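Putative transcriptional regulator (MarR/EmrR family) (PDB 3NRV) probably binds DNA as a two-subunit transcriptional regulator of the MarR/EmrR family, through winged helix-turn-helix domains. Local coordinates at residues C[44-49]-C[76-81]. Residues are numbered along the deposited sequence; the frame is centred on the assembly and turned at random.
With SO4 (sulfate ion), chain L.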
loop_
_atom_site.group_PDB
_atom_site.type_symbol
_atom_site.label_atom_id
_atom_site.label_comp_id
_atom_site.label_asym_id
_atom_site.label_seq_id
_atom_site.Cartn_x
_atom_site.Cartn_y
_atom_site.Cartn_z
ATOM N N ARG C 44 3.207 5.475 -7.505
ATOM C CA ARG C 44 3.162 4.033 -7.750
ATOM C C ARG C 44 2.705 3.732 -9.180
ATOM O O ARG C 44 3.242 2.860 -9.864
ATOM C CB ARG C 44 2.248 3.326 -6.724
ATOM C CG ARG C 44 2.745 3.446 -5.255
ATOM C CD ARG C 44 1.794 2.735 -4.273
ATOM N NE ARG C 44 1.816 1.282 -4.498
ATOM C CZ ARG C 44 0.857 0.431 -4.123
ATOM N NH1 ARG C 44 -0.228 0.879 -3.515
ATOM N NH2 ARG C 44 0.989 -0.875 -4.367
ATOM N N ILE C 45 1.711 4.471 -9.643
ATOM C CA ILE C 45 1.201 4.237 -10.981
ATOM C C ILE C 45 2.179 4.696 -12.073
ATOM O O ILE C 45 2.409 3.986 -13.044
ATOM C CB ILE C 45 -0.168 4.900 -11.160
ATOM C CG1 ILE C 45 -1.194 4.091 -10.359
ATOM C CG2 ILE C 45 -0.542 4.929 -12.625
ATOM C CD1 ILE C 45 -2.554 4.758 -10.230
ATOM N N ILE C 46 2.744 5.886 -11.900
ATOM C CA ILE C 46 3.754 6.389 -12.830
ATOM C C ILE C 46 4.886 5.374 -12.971
ATOM O O ILE C 46 5.354 5.077 -14.081
ATOM C CB ILE C 46 4.270 7.780 -12.355
ATOM C CG1 ILE C 46 3.232 8.844 -12.721
ATOM C CG2 ILE C 46 5.613 8.128 -12.983
ATOM C CD1 ILE C 46 3.344 10.057 -11.891
ATOM N N SER C 47 5.313 4.818 -11.846
ATOM C CA SER C 47 6.413 3.863 -11.869
ATOM C C SER C 47 6.018 2.576 -12.614
ATOM O O SER C 47 6.833 1.972 -13.322
ATOM C CB SER C 47 6.909 3.572 -10.449
ATOM O OG SER C 47 7.815 2.486 -10.456
ATOM N N VAL C 48 4.760 2.170 -12.484
ATOM C CA VAL C 48 4.272 1.014 -13.255
ATOM C C VAL C 48 4.249 1.333 -14.751
ATOM O O VAL C 48 4.706 0.544 -15.562
ATOM C CB VAL C 48 2.878 0.519 -12.811
ATOM C CG1 VAL C 48 2.321 -0.520 -13.808
ATOM C CG2 VAL C 48 2.960 -0.079 -11.422
ATOM N N LEU C 49 3.758 2.514 -15.112
ATOM C CA LEU C 49 3.693 2.907 -16.517
ATOM C C LEU C 49 5.087 2.988 -17.160
ATOM O O LEU C 49 5.250 2.719 -18.350
ATOM C CB LEU C 49 2.939 4.232 -16.677
ATOM C CG LEU C 49 1.468 4.239 -16.232
ATOM C CD1 LEU C 49 0.857 5.582 -16.378
ATOM C CD2 LEU C 49 0.687 3.225 -17.062
ATOM N N LYS C 76 -7.218 9.181 -13.900
ATOM C CA LYS C 76 -7.919 10.405 -14.304
ATOM C C LYS C 76 -7.230 11.656 -13.751
ATOM O O LYS C 76 -7.065 12.652 -14.462
ATOM C CB LYS C 76 -9.385 10.375 -13.843
ATOM C CG LYS C 76 -10.207 11.589 -14.267
ATOM C CD LYS C 76 -10.297 11.680 -15.782
ATOM C CE LYS C 76 -11.266 12.767 -16.255
ATOM N NZ LYS C 76 -11.372 12.713 -17.750
ATOM N N LYS C 77 -6.831 11.618 -12.484
ATOM C CA LYS C 77 -6.112 12.761 -11.914
ATOM C C LYS C 77 -4.815 13.014 -12.699
ATOM O O LYS C 77 -4.465 14.160 -12.993
ATOM C CB LYS C 77 -5.784 12.528 -10.444
ATOM C CG LYS C 77 -6.980 12.573 -9.513
ATOM C CD LYS C 77 -7.623 13.957 -9.494
ATOM C CE LYS C 77 -8.823 13.993 -8.546
ATOM N NZ LYS C 77 -9.512 15.317 -8.562
ATOM N N LEU C 78 -4.101 11.939 -13.020
ATOM C CA LEU C 78 -2.828 12.059 -13.740
ATOM C C LEU C 78 -3.056 12.556 -15.163
ATOM O O LEU C 78 -2.209 13.238 -15.739
ATOM C CB LEU C 78 -2.080 10.729 -13.758
ATOM C CG LEU C 78 -1.494 10.262 -12.416
ATOM C CD1 LEU C 78 -1.008 8.832 -12.545
ATOM C CD2 LEU C 78 -0.360 11.186 -11.920
ATOM N N GLU C 79 -4.206 12.211 -15.740
ATOM C CA GLU C 79 -4.572 12.777 -17.035
ATOM C C GLU C 79 -4.794 14.289 -16.936
ATOM O O GLU C 79 -4.340 15.039 -17.793
ATOM C CB GLU C 79 -5.835 12.113 -17.594
ATOM C CG GLU C 79 -6.091 12.461 -19.059
ATOM C CD GLU C 79 -7.512 12.095 -19.512
ATOM O OE1 GLU C 79 -8.483 12.429 -18.800
ATOM O OE2 GLU C 79 -7.646 11.490 -20.590
ATOM N N GLU C 80 -5.502 14.727 -15.902
ATOM C CA GLU C 80 -5.754 16.157 -15.668
ATOM C C GLU C 80 -4.448 16.919 -15.444
ATOM O O GLU C 80 -4.329 18.071 -15.847
ATOM C CB GLU C 80 -6.660 16.365 -14.448
ATOM C CG GLU C 80 -8.104 15.917 -14.650
ATOM C CD GLU C 80 -8.854 15.680 -13.334
ATOM O OE1 GLU C 80 -8.395 16.154 -12.268
ATOM O OE2 GLU C 80 -9.913 15.013 -13.377
ATOM N N LYS C 81 -3.488 16.282 -14.777
ATOM C CA LYS C 81 -2.188 16.913 -14.504
ATOM C C LYS C 81 -1.232 16.792 -15.681
ATOM O O LYS C 81 -0.097 17.286 -15.629
ATOM C CB LYS C 81 -1.549 16.309 -13.257
ATOM C CG LYS C 81 -2.280 16.641 -11.963
ATOM C CD LYS C 81 -1.656 15.895 -10.790
ATOM C CE LYS C 81 -2.510 16.021 -9.534
ATOM N NZ LYS C 81 -1.689 15.743 -8.322
HETATM S S SO4 L . -10.862 14.562 -4.953
HETATM O O1 SO4 L . -11.968 15.278 -4.320
HETATM O O2 SO4 L . -10.403 13.508 -4.047
HETATM O O3 SO4 L . -11.341 13.988 -6.210
HETATM O O4 SO4 L . -9.751 15.478 -5.195
#
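Leu78 reaches from the last turn of helix 68-80 to two successive isoleucines of helix 40-51, Ile45 and Ile46, and its forked end gives one methyl to each. Leu78 CD1 lies 3.9 Å from CG2 of Ile45, the methyl on the beta carbon, while Leu78 CD2 lies 3.9 Å from CD1 of Ile46, the end of the longer branch. The two isoleucines share nearly the same torsions yet offer different methyls because they stand at different angles around their helix. The CA-CB bond of Ile45 points toward helix 68-80, and its CG2, anti to the backbone N, makes the touch. The CA-CB bond of Ile46 runs across the line to that helix, and the long branch, set beside the backbone N (chi1 -78°), closes the gap. Isoleucine suits both places, since branching at CB gives it a methyl close to the backbone as well as a longer arm. Leucine suits the opposing position: branching at CG, it carries both methyls well out from its backbone. All three residues are buried and meet through apolar surface alone.

The other residues of 76-81 are charged, as suits the exposed side of the helix. Lys76 NZ forms a salt bridge with Glu79 OE1 at 3.1 Å. Lys77 NZ makes weak hydrogen bonds to two oxygens of a sulfate ion, probably from the crystallisation liquor, which Lys68 of the second subunit also binds. Lys81 reaches back to Glu42 of helix 40-51, a polar tie beside the apolar contact.

In the winged helix-turn-helix domain, helix 68-80, the recognition helix by family topology, is thus packed against helix 40-51. Ile45 also touches Ile60 and Leu64 of helix 57-64, Ile46 meets Leu107 and Tyr108 of helix 102-122, and Leu78 rests on Ile84 of strand 84-87, where the wing begins.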